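Local coordinates for protein interacting with Hsp90 1 (Saccharomyces cerevisiae, PDB 4CGU), which is involved in pre-rRNA processing, is required for the NOP58-snoRNA interaction, and belongs to the R2TP complex and interacts with Hsp90, at residues P79-M85 against I97-A103; A141-I145 against L154-I158; Y115-N120 against L132-V138. Residues are numbered along the deposited sequence.

Contact 1: P79-M85 against I97-A103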
loop_
_atom_site.group_PDB
_atom_site.type_symbol
_atom_site.label_atom_id
_atom_site.label_comp_id
_atom_site.label_asym_id
_atom_site.label_seq_id
_atom_site.Cartn_x
_atom_site.Cartn_y
_atom_site.Cartn_z
ATOM N N PRO B 79 10.205 -27.321 -4.229
ATOM C CA PRO B 79 10.937 -26.232 -4.884
ATOM C C PRO B 79 12.272 -25.958 -4.206
ATOM O O PRO B 79 12.409 -26.142 -3.001
ATOM C CB PRO B 79 9.997 -25.031 -4.717
ATOM C CG PRO B 79 9.216 -25.340 -3.491
ATOM C CD PRO B 79 9.008 -26.833 -3.521
ATOM N N GLU B 80 13.252 -25.530 -4.990
ATOM C CA GLU B 80 14.548 -25.154 -4.460
ATOM C C GLU B 80 14.802 -23.695 -4.810
ATOM O O GLU B 80 15.307 -23.388 -5.891
ATOM C CB GLU B 80 15.638 -26.041 -5.062
ATOM C CG GLU B 80 17.037 -25.754 -4.547
ATOM C CD GLU B 80 18.069 -26.692 -5.127
ATOM O OE1 GLU B 80 17.675 -27.635 -5.845
ATOM O OE2 GLU B 80 19.272 -26.490 -4.863
ATOM N N TYR B 81 14.437 -22.795 -3.902
ATOM C CA TYR B 81 14.581 -21.364 -4.155
ATOM C C TYR B 81 15.972 -20.845 -3.834
ATOM O O TYR B 81 16.575 -21.226 -2.834
ATOM C CB TYR B 81 13.550 -20.556 -3.364
ATOM C CG TYR B 81 12.110 -20.920 -3.656
ATOM C CD1 TYR B 81 11.554 -20.693 -4.910
ATOM C CD2 TYR B 81 11.303 -21.483 -2.674
ATOM C CE1 TYR B 81 10.231 -21.018 -5.176
ATOM C CE2 TYR B 81 9.982 -21.814 -2.935
ATOM C CZ TYR B 81 9.452 -21.580 -4.184
ATOM O OH TYR B 81 8.138 -21.913 -4.434
ATOM N N GLU B 82 16.469 -19.967 -4.696
ATOM C CA GLU B 82 17.700 -19.241 -4.443
ATOM C C GLU B 82 17.443 -17.760 -4.659
ATOM O O GLU B 82 16.780 -17.362 -5.623
ATOM C CB GLU B 82 18.829 -19.744 -5.340
ATOM C CG GLU B 82 19.321 -21.129 -4.943
ATOM C CD GLU B 82 20.480 -21.608 -5.788
ATOM O OE1 GLU B 82 20.972 -20.824 -6.623
ATOM O OE2 GLU B 82 20.898 -22.771 -5.614
ATOM N N VAL B 83 17.960 -16.952 -3.740
ATOM C CA VAL B 83 17.679 -15.530 -3.713
ATOM C C VAL B 83 18.922 -14.702 -4.017
ATOM O O VAL B 83 20.017 -14.987 -3.520
ATOM C CB VAL B 83 17.136 -15.119 -2.334
ATOM C CG1 VAL B 83 16.704 -13.660 -2.341
ATOM C CG2 VAL B 83 15.983 -16.027 -1.929
ATOM N N LYS B 84 18.748 -13.683 -4.850
ATOM C CA LYS B 84 19.786 -12.688 -5.072
ATOM C C LYS B 84 19.201 -11.321 -4.769
ATOM O O LYS B 84 18.011 -11.098 -4.953
ATOM C CB LYS B 84 20.273 -12.713 -6.518
ATOM C CG LYS B 84 20.948 -14.005 -6.935
ATOM C CD LYS B 84 21.390 -13.924 -8.383
ATOM C CE LYS B 84 22.141 -15.171 -8.814
ATOM N NZ LYS B 84 22.515 -15.104 -10.254
HETATM N N MSE B 85 20.037 -10.407 -4.306
HETATM C CA MSE B 85 19.594 -9.054 -4.042
HETATM C C MSE B 85 20.594 -8.083 -4.642
HETATM O O MSE B 85 21.792 -8.359 -4.675
HETATM C CB MSE B 85 19.420 -8.840 -2.534
HETATM C CG MSE B 85 18.284 -9.685 -1.949
HETATM SE SE MSE B 85 18.127 -9.682 -0.006
HETATM C CE MSE B 85 17.330 -7.945 0.230
ATOM N N ILE B 97 15.083 -7.819 -5.761
ATOM C CA ILE B 97 15.236 -9.180 -5.267
ATOM C C ILE B 97 14.842 -10.151 -6.370
ATOM O O ILE B 97 13.771 -10.020 -6.954
ATOM C CB ILE B 97 14.319 -9.429 -4.062
ATOM C CG1 ILE B 97 14.495 -8.310 -3.032
ATOM C CG2 ILE B 97 14.586 -10.803 -3.449
ATOM C CD1 ILE B 97 13.438 -8.305 -1.963
ATOM N N LEU B 98 15.716 -11.110 -6.660
ATOM C CA LEU B 98 15.416 -12.199 -7.580
ATOM C C LEU B 98 15.233 -13.490 -6.809
ATOM O O LEU B 98 16.124 -13.918 -6.073
ATOM C CB LEU B 98 16.553 -12.397 -8.586
ATOM C CG LEU B 98 16.959 -11.212 -9.455
ATOM C CD1 LEU B 98 17.912 -11.654 -10.560
ATOM C CD2 LEU B 98 15.732 -10.561 -10.043
ATOM N N ILE B 99 14.074 -14.115 -6.972
ATOM C CA ILE B 99 13.844 -15.418 -6.375
ATOM C C ILE B 99 13.682 -16.429 -7.494
ATOM O O ILE B 99 12.778 -16.314 -8.317
ATOM C CB ILE B 99 12.596 -15.433 -5.489
ATOM C CG1 ILE B 99 12.705 -14.357 -4.404
ATOM C CG2 ILE B 99 12.392 -16.825 -4.886
ATOM C CD1 ILE B 99 11.645 -14.463 -3.344
ATOM N N GLU B 100 14.568 -17.417 -7.523
ATOM C CA GLU B 100 14.618 -18.364 -8.624
ATOM C C GLU B 100 14.433 -19.803 -8.144
ATOM O O GLU B 100 15.090 -20.238 -7.203
ATOM C CB GLU B 100 15.958 -18.216 -9.342
ATOM C CG GLU B 100 16.106 -19.066 -10.571
ATOM C CD GLU B 100 17.377 -18.763 -11.346
ATOM O OE1 GLU B 100 17.992 -17.703 -11.094
ATOM O OE2 GLU B 100 17.763 -19.589 -12.201
ATOM N N ASN B 101 13.529 -20.541 -8.780
ATOM C CA ASN B 101 13.364 -21.954 -8.456
ATOM C C ASN B 101 14.297 -22.798 -9.320
ATOM O O ASN B 101 14.241 -22.734 -10.548
ATOM C CB ASN B 101 11.909 -22.390 -8.643
ATOM C CG ASN B 101 11.620 -23.763 -8.041
ATOM O OD1 ASN B 101 12.532 -24.544 -7.755
ATOM N ND2 ASN B 101 10.338 -24.062 -7.851
ATOM N N LYS B 102 15.150 -23.586 -8.671
ATOM C CA LYS B 102 16.163 -24.380 -9.369
ATOM C C LYS B 102 15.828 -25.869 -9.442
ATOM O O LYS B 102 16.568 -26.643 -10.046
ATOM C CB LYS B 102 17.523 -24.218 -8.684
ATOM C CG LYS B 102 17.994 -22.786 -8.549
ATOM C CD LYS B 102 18.652 -22.294 -9.820
ATOM C CE LYS B 102 19.511 -21.068 -9.543
ATOM N NZ LYS B 102 20.201 -20.574 -10.765
ATOM N N ALA B 103 14.729 -26.274 -8.814
ATOM C CA ALA B 103 14.357 -27.685 -8.782
ATOM C C ALA B 103 13.934 -28.161 -10.168
ATOM O O ALA B 103 13.077 -27.547 -10.802
ATOM C CB ALA B 103 13.246 -27.918 -7.771
HETATM O O HOH W 1 19.121 -28.408 -8.657
#
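Pro79 opens the pairing from outside the strand, its CB 3.3 Å from Asn101 ND2. Glu80 follows with two polar links: its N donates to Asn101 OD1 (3.0 Å), and its O accepts from Lys102 N (2.8 Å). Asn101 OD1 also accepts from the N of Ala103 (3.0 Å), an Asx turn, so one carboxamide oxygen joins both segments. A water donates to Glu80 OE1 at 3.3 Å and weakly to Lys102 O at 3.4 Å.

At Tyr81 the regular strand begins. It faces Asn101 as a non-hydrogen-bonded pair (CA-CA 4.5 Å); its CD1 lies 4.0 Å from Ile99 CG2, and its hydroxyl bonds to Asp109, which also receives Asn101 ND2. Glu82 and Glu100 form the next, hydrogen-bonded pair, with N-to-O distances of 2.9 Å both ways. Lys102 NZ makes a salt bridge to Glu100 OE2 (3.0 Å, weak as a hydrogen bond) but, at 4.2 Å from Glu82 OE1, is beyond salt-bridge distance there.

Val83 points to the same face of the sheet as Tyr81, its CG1 3.7 Å from Ile97 CG2. Lys84 N to Leu98 O and Leu98 N to Lys84 O are two more bonds of 2.9 Å. Selenomethionine Met85 sets CG 4.1 Å from Ile97 CG2; Ile130 packs against this apolar face.

Axes 4.6 Å apart at 159° and alternating pair types show regular antiparallel pairing; as consecutive strands the two form a beta hairpin, the outermost strand within this chain and its neighbour in the four-stranded sheet of the HSP20-like CS domain, in this C-terminal part of the protein.

Contact 2: A141-I145 against L154-I158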
loop_
_atom_site.group_PDB
_atom_site.type_symbol
_atom_site.label_atom_id
_atom_site.label_comp_id
_atom_site.label_asym_id
_atom_site.label_seq_id
_atom_site.Cartn_x
_atom_site.Cartn_y
_atom_site.Cartn_z
ATOM N N ALA B 141 2.695 -0.035 -1.015
ATOM C CA ALA B 141 2.042 0.303 -2.268
ATOM C C ALA B 141 3.026 0.251 -3.434
ATOM O O ALA B 141 2.634 -0.002 -4.568
ATOM C CB ALA B 141 1.400 1.688 -2.172
ATOM N N ASP B 142 4.307 0.481 -3.145
ATOM C CA ASP B 142 5.326 0.596 -4.188
ATOM C C ASP B 142 6.128 -0.686 -4.394
ATOM O O ASP B 142 6.989 -0.748 -5.274
ATOM C CB ASP B 142 6.286 1.750 -3.884
ATOM C CG ASP B 142 5.596 3.103 -3.891
ATOM O OD1 ASP B 142 4.511 3.212 -4.498
ATOM O OD2 ASP B 142 6.143 4.057 -3.294
ATOM N N ILE B 143 5.860 -1.701 -3.579
ATOM C CA ILE B 143 6.505 -2.994 -3.772
ATOM C C ILE B 143 5.959 -3.645 -5.031
ATOM O O ILE B 143 4.798 -4.042 -5.078
ATOM C CB ILE B 143 6.281 -3.931 -2.574
ATOM C CG1 ILE B 143 6.801 -3.277 -1.289
ATOM C CG2 ILE B 143 6.951 -5.298 -2.825
ATOM C CD1 ILE B 143 6.531 -4.087 -0.035
ATOM N N LYS B 144 6.796 -3.739 -6.060
ATOM C CA LYS B 144 6.378 -4.320 -7.330
ATOM C C LYS B 144 6.917 -5.732 -7.467
ATOM O O LYS B 144 8.125 -5.945 -7.401
ATOM C CB LYS B 144 6.863 -3.466 -8.505
ATOM C CG LYS B 144 6.345 -2.038 -8.481
ATOM C CD LYS B 144 4.821 -2.013 -8.511
ATOM C CE LYS B 144 4.272 -0.641 -8.148
ATOM N NZ LYS B 144 3.146 -0.755 -7.170
ATOM N N ILE B 145 6.018 -6.690 -7.667
ATOM C CA ILE B 145 6.404 -8.086 -7.828
ATOM C C ILE B 145 5.924 -8.654 -9.163
ATOM O O ILE B 145 4.724 -8.726 -9.423
ATOM C CB ILE B 145 5.834 -8.959 -6.693
ATOM C CG1 ILE B 145 6.283 -8.431 -5.328
ATOM C CG2 ILE B 145 6.260 -10.405 -6.873
ATOM C CD1 ILE B 145 5.799 -9.269 -4.164
ATOM N N LEU B 154 10.733 -14.842 -9.697
ATOM C CA LEU B 154 10.100 -13.655 -9.138
ATOM C C LEU B 154 11.097 -12.507 -9.147
ATOM O O LEU B 154 12.236 -12.669 -8.703
ATOM C CB LEU B 154 9.662 -13.901 -7.693
ATOM C CG LEU B 154 8.346 -14.599 -7.368
ATOM C CD1 LEU B 154 8.131 -14.595 -5.855
ATOM C CD2 LEU B 154 7.169 -13.956 -8.086
ATOM N N TYR B 155 10.662 -11.362 -9.670
ATOM C CA TYR B 155 11.417 -10.115 -9.654
ATOM C C TYR B 155 10.689 -9.140 -8.744
ATOM O O TYR B 155 9.544 -8.790 -9.005
ATOM C CB TYR B 155 11.465 -9.494 -11.055
ATOM C CG TYR B 155 12.208 -10.304 -12.091
ATOM C CD1 TYR B 155 11.610 -11.388 -12.721
ATOM C CD2 TYR B 155 13.507 -9.974 -12.452
ATOM C CE1 TYR B 155 12.293 -12.129 -13.676
ATOM C CE2 TYR B 155 14.199 -10.707 -13.401
ATOM C CZ TYR B 155 13.588 -11.781 -14.010
ATOM O OH TYR B 155 14.276 -12.505 -14.957
ATOM N N ILE B 156 11.351 -8.685 -7.687
ATOM C CA ILE B 156 10.734 -7.778 -6.729
ATOM C C ILE B 156 11.478 -6.445 -6.659
ATOM O O ILE B 156 12.673 -6.410 -6.392
ATOM C CB ILE B 156 10.694 -8.414 -5.333
ATOM C CG1 ILE B 156 9.948 -9.753 -5.394
ATOM C CG2 ILE B 156 10.064 -7.462 -4.328
ATOM C CD1 ILE B 156 10.125 -10.608 -4.164
ATOM N N TYR B 157 10.766 -5.350 -6.906
ATOM C CA TYR B 157 11.378 -4.025 -6.901
ATOM C C TYR B 157 10.811 -3.171 -5.785
ATOM O O TYR B 157 9.597 -2.987 -5.690
ATOM C CB TYR B 157 11.175 -3.330 -8.247
ATOM C CG TYR B 157 11.859 -4.042 -9.391
ATOM C CD1 TYR B 157 11.242 -5.102 -10.048
ATOM C CD2 TYR B 157 13.134 -3.664 -9.806
ATOM C CE1 TYR B 157 11.870 -5.759 -11.097
ATOM C CE2 TYR B 157 13.769 -4.318 -10.847
ATOM C CZ TYR B 157 13.134 -5.361 -11.487
ATOM O OH TYR B 157 13.767 -6.003 -12.521
ATOM N N ILE B 158 11.697 -2.662 -4.935
ATOM C CA ILE B 158 11.288 -1.865 -3.785
ATOM C C ILE B 158 12.096 -0.571 -3.685
ATOM O O ILE B 158 13.321 -0.584 -3.754
ATOM C CB ILE B 158 11.447 -2.667 -2.476
ATOM C CG1 ILE B 158 10.629 -3.960 -2.550
ATOM C CG2 ILE B 158 11.014 -1.830 -1.284
ATOM C CD1 ILE B 158 10.800 -4.867 -1.356
ATOM O OXT ILE B 158 11.551 0.520 -3.528
#
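Two backbone hydrogen bonds hold the pair: Lys144 N donates to Tyr157 O (2.9 Å, 173°), and Tyr157 N returns to Lys144 O (2.8 Å, 168°). The two reciprocal bonds, both nearly linear, make Lys144 and Tyr157 an antiparallel hydrogen-bonded pair, CA-CA 5.0 Å. Close beside them, Ile156 CA and Ile145 CA make CA-H...O contacts with Lys144 O (3.3 Å) and Tyr155 O (3.4 Å), respectively. Ile145 and Ile156 form the adjoining non-hydrogen-bonded pair, with CA atoms 4.5 Å apart.

The Lys144 side chain folds back along its own segment, so that NZ donates to Ala141 O at 2.8 Å. Other polar ends look to the TPR repeat-containing protein associated with HSP90: Asp142 OD1 makes a salt bridge with a basic side chain of that chain, and Tyr157 OH hydrogen-bonds to its backbone.

Apolar packing gathers on the face of Ile145 and Ile156, whose CG1 atoms meet at 3.9 Å. Ile145 CG2 also touches Leu154 CD2 at 3.9 Å, while Ile143 CG2 reaches Ile158 CG1 (3.9 Å) and Ile156 CG2 (4.1 Å). This branched aliphatic layer is continued by Ile97 and Ile99 of the neighbouring strand and by Ile124.

The chemistry is thus divided. Backbone bonds set the hairpin register and isoleucine and leucine line its buried face, whereas Asp142 and the Tyr157 hydroxyl are spent on the partner protein. Ile145 itself pairs in parallel with a strand of that chain, which implies that this edge of the CS-domain sheet serves directly as a binding surface in the complex.

Contact 3: Y115-N120 against L132-V138; sequences YNFAEN and LPRDIVV
A turn at the end of a short strand, outermost within this chain, rests against the loop that leaves strand 129-131 and forms this contact at one end of the CS-domain beta fold. Tyr115 and Asn116 are extended (phi/psi -115/122 and -93/114). Residues 117 to 119 then take helical angles without regular helical bonding, and Asn120 closes the turn with positive phi (56/46). Within it Asn116 OD1 accepts from Glu119 N at 3.0 Å, an Asx motif.

The opposing segment has no regular secondary structure: Leu132 is extended (-98/146), Pro133 to Ile136 make a type I turn, and the chain comes back extended to Val138 (-115/117). Asn120 and Leu132 are nearest, CA-CA 5.9 Å, joined by the one direct hydrogen bond between the segments, Leu132 N to Asn120 O (3.0 Å, 168°). A water donates to Leu132 O at 3.1 Å and weakly to Asn120 O at 3.5 Å.

Inside segment 115-120, two t rotamers, Tyr115 (chi1 175°, chi2 68°) and Asn120 (chi1 -168°, chi2 35°), let Tyr115 OH donate to Asn120 OD1 at 2.5 Å. Val138, also t, packs on this pair, with CG1 3.5 Å from Tyr115 OH and CG2 3.6 Å from Asn120 OD1. Leu132 (chi1 -57°, chi2 -175°) sets CD1 3.8 Å from Tyr115 CE1, and Asn120 ND2 is 3.6 Å from Leu132 CB.

Tyr115 and Asn116 also pair antiparallel with a strand of the TPR repeat-containing protein associated with HSP90. The whole is a strand-connecting turn of the three-stranded antiparallel sheet 114-116, 121-123 and 129-131, packed against that sheet's exit loop.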
loop_
_atom_site.group_PDB
_atom_site.type_symbol
_atom_site.label_atom_id
_atom_site.label_comp_id
_atom_site.label_asym_id
_atom_site.label_seq_id
_atom_site.Cartn_x
_atom_site.Cartn_y
_atom_site.Cartn_z
ATOM N N TYR B 115 3.487 -8.405 3.300
ATOM C CA TYR B 115 4.493 -7.557 3.913
ATOM C C TYR B 115 4.098 -7.221 5.339
ATOM O O TYR B 115 3.030 -6.661 5.576
ATOM C CB TYR B 115 4.678 -6.267 3.113
ATOM C CG TYR B 115 5.634 -5.292 3.760
ATOM C CD1 TYR B 115 6.989 -5.578 3.857
ATOM C CD2 TYR B 115 5.181 -4.082 4.273
ATOM C CE1 TYR B 115 7.866 -4.685 4.446
ATOM C CE2 TYR B 115 6.050 -3.184 4.865
ATOM C CZ TYR B 115 7.391 -3.491 4.949
ATOM O OH TYR B 115 8.257 -2.598 5.534
ATOM N N ASN B 116 4.973 -7.565 6.276
ATOM C CA ASN B 116 4.779 -7.261 7.687
ATOM C C ASN B 116 5.456 -5.934 8.048
ATOM O O ASN B 116 6.677 -5.823 7.998
ATOM C CB ASN B 116 5.337 -8.402 8.544
ATOM C CG ASN B 116 4.962 -8.270 10.006
ATOM O OD1 ASN B 116 5.401 -7.344 10.691
ATOM N ND2 ASN B 116 4.142 -9.194 10.492
ATOM N N PHE B 117 4.659 -4.934 8.414
ATOM C CA PHE B 117 5.165 -3.574 8.600
ATOM C C PHE B 117 6.187 -3.440 9.732
ATOM O O PHE B 117 7.234 -2.820 9.557
ATOM C CB PHE B 117 4.008 -2.590 8.832
ATOM C CG PHE B 117 2.965 -2.598 7.741
ATOM C CD1 PHE B 117 3.169 -1.900 6.561
ATOM C CD2 PHE B 117 1.773 -3.285 7.909
ATOM C CE1 PHE B 117 2.211 -1.903 5.564
ATOM C CE2 PHE B 117 0.811 -3.284 6.921
ATOM C CZ PHE B 117 1.038 -2.596 5.738
ATOM N N ALA B 118 5.873 -4.010 10.890
ATOM C CA ALA B 118 6.731 -3.885 12.067
ATOM C C ALA B 118 8.026 -4.674 11.926
ATOM O O ALA B 118 9.076 -4.238 12.385
ATOM C CB ALA B 118 5.978 -4.316 13.330
ATOM N N GLU B 119 7.948 -5.834 11.283
ATOM C CA GLU B 119 9.125 -6.667 11.084
ATOM C C GLU B 119 9.952 -6.169 9.911
ATOM O O GLU B 119 11.156 -6.419 9.844
ATOM C CB GLU B 119 8.716 -8.111 10.819
ATOM C CG GLU B 119 8.063 -8.820 11.988
ATOM C CD GLU B 119 7.499 -10.160 11.575
ATOM O OE1 GLU B 119 7.570 -10.477 10.369
ATOM O OE2 GLU B 119 6.984 -10.896 12.441
ATOM N N ASN B 120 9.300 -5.457 8.995
ATOM C CA ASN B 120 9.905 -5.096 7.718
ATOM C C ASN B 120 10.387 -6.357 6.985
ATOM O O ASN B 120 11.505 -6.415 6.472
ATOM C CB ASN B 120 11.031 -4.072 7.906
ATOM C CG ASN B 120 11.493 -3.463 6.594
ATOM O OD1 ASN B 120 10.699 -3.242 5.680
ATOM N ND2 ASN B 120 12.786 -3.196 6.492
ATOM N N LEU B 132 13.842 -7.096 4.702
ATOM C CA LEU B 132 14.297 -6.017 3.839
ATOM C C LEU B 132 15.353 -5.195 4.561
ATOM O O LEU B 132 15.285 -5.044 5.779
ATOM C CB LEU B 132 13.120 -5.136 3.420
ATOM C CG LEU B 132 11.968 -5.860 2.714
ATOM C CD1 LEU B 132 10.926 -4.858 2.254
ATOM C CD2 LEU B 132 12.472 -6.688 1.539
ATOM N N PRO B 133 16.339 -4.670 3.815
ATOM C CA PRO B 133 17.404 -3.850 4.400
ATOM C C PRO B 133 16.795 -2.709 5.206
ATOM O O PRO B 133 15.793 -2.135 4.782
ATOM C CB PRO B 133 18.134 -3.297 3.175
ATOM C CG PRO B 133 17.827 -4.257 2.085
ATOM C CD PRO B 133 16.435 -4.732 2.347
ATOM N N ARG B 134 17.386 -2.396 6.352
ATOM C CA ARG B 134 16.793 -1.446 7.282
ATOM C C ARG B 134 16.991 0.004 6.855
ATOM O O ARG B 134 16.332 0.902 7.375
ATOM C CB ARG B 134 17.351 -1.660 8.691
ATOM C CG ARG B 134 18.860 -1.536 8.771
ATOM C CD ARG B 134 19.363 -1.892 10.152
ATOM N NE ARG B 134 18.799 -3.156 10.611
ATOM C CZ ARG B 134 19.262 -3.845 11.648
ATOM N NH1 ARG B 134 20.307 -3.394 12.329
ATOM N NH2 ARG B 134 18.685 -4.985 12.000
ATOM N N ASP B 135 17.890 0.230 5.903
ATOM C CA ASP B 135 18.208 1.588 5.466
ATOM C C ASP B 135 17.357 2.048 4.285
ATOM O O ASP B 135 17.695 3.022 3.615
ATOM C CB ASP B 135 19.689 1.700 5.094
ATOM C CG ASP B 135 20.034 0.939 3.825
ATOM O OD1 ASP B 135 19.597 -0.222 3.683
ATOM O OD2 ASP B 135 20.739 1.506 2.964
ATOM N N ILE B 136 16.257 1.347 4.028
ATOM C CA ILE B 136 15.390 1.663 2.896
ATOM C C ILE B 136 13.979 2.032 3.347
ATOM O O ILE B 136 13.386 1.335 4.166
ATOM C CB ILE B 136 15.313 0.473 1.915
ATOM C CG1 ILE B 136 16.546 0.440 1.017
ATOM C CG2 ILE B 136 14.065 0.544 1.058
ATOM C CD1 ILE B 136 16.583 -0.764 0.106
ATOM N N VAL B 137 13.447 3.129 2.817
ATOM C CA VAL B 137 12.047 3.463 3.056
ATOM C C VAL B 137 11.160 2.502 2.268
ATOM O O VAL B 137 11.320 2.334 1.061
ATOM C CB VAL B 137 11.720 4.953 2.746
ATOM C CG1 VAL B 137 12.618 5.863 3.567
ATOM C CG2 VAL B 137 11.848 5.269 1.257
ATOM N N VAL B 138 10.252 1.828 2.961
ATOM C CA VAL B 138 9.408 0.847 2.299
ATOM C C VAL B 138 7.949 1.263 2.317
ATOM O O VAL B 138 7.339 1.395 3.375
ATOM C CB VAL B 138 9.551 -0.553 2.922
ATOM C CG1 VAL B 138 8.635 -1.548 2.206
ATOM C CG2 VAL B 138 11.002 -1.010 2.870
HETATM O O HOH W 2 14.445 -6.549 8.319
#

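Overall arrangement
Contacts 1 and 2 are two hairpins side by side in one antiparallel sheet, their centres about 15 Å apart on opposite sides of the chain's centre. Strands 95-101 and 153-157 join them: Ile97 O lies 2.9 Å from Ile156 N, and Ile99 O 2.9 Å from Leu154 N. Contact 3 joins the end of a strand of the other sheet to the loop after strand 129-131, its centre about 13 Å from contact 2's and 20 Å from contact 1's. Leu132 bridges all three, with CD1 3.6 Å from Ile158 CD1 and CD2 4.0 Å from Ile97 CD1. Contacts 2 and 3 both pair by backbone with the TPR repeat-containing protein, whereas no other chain of the assembly touches contact 1.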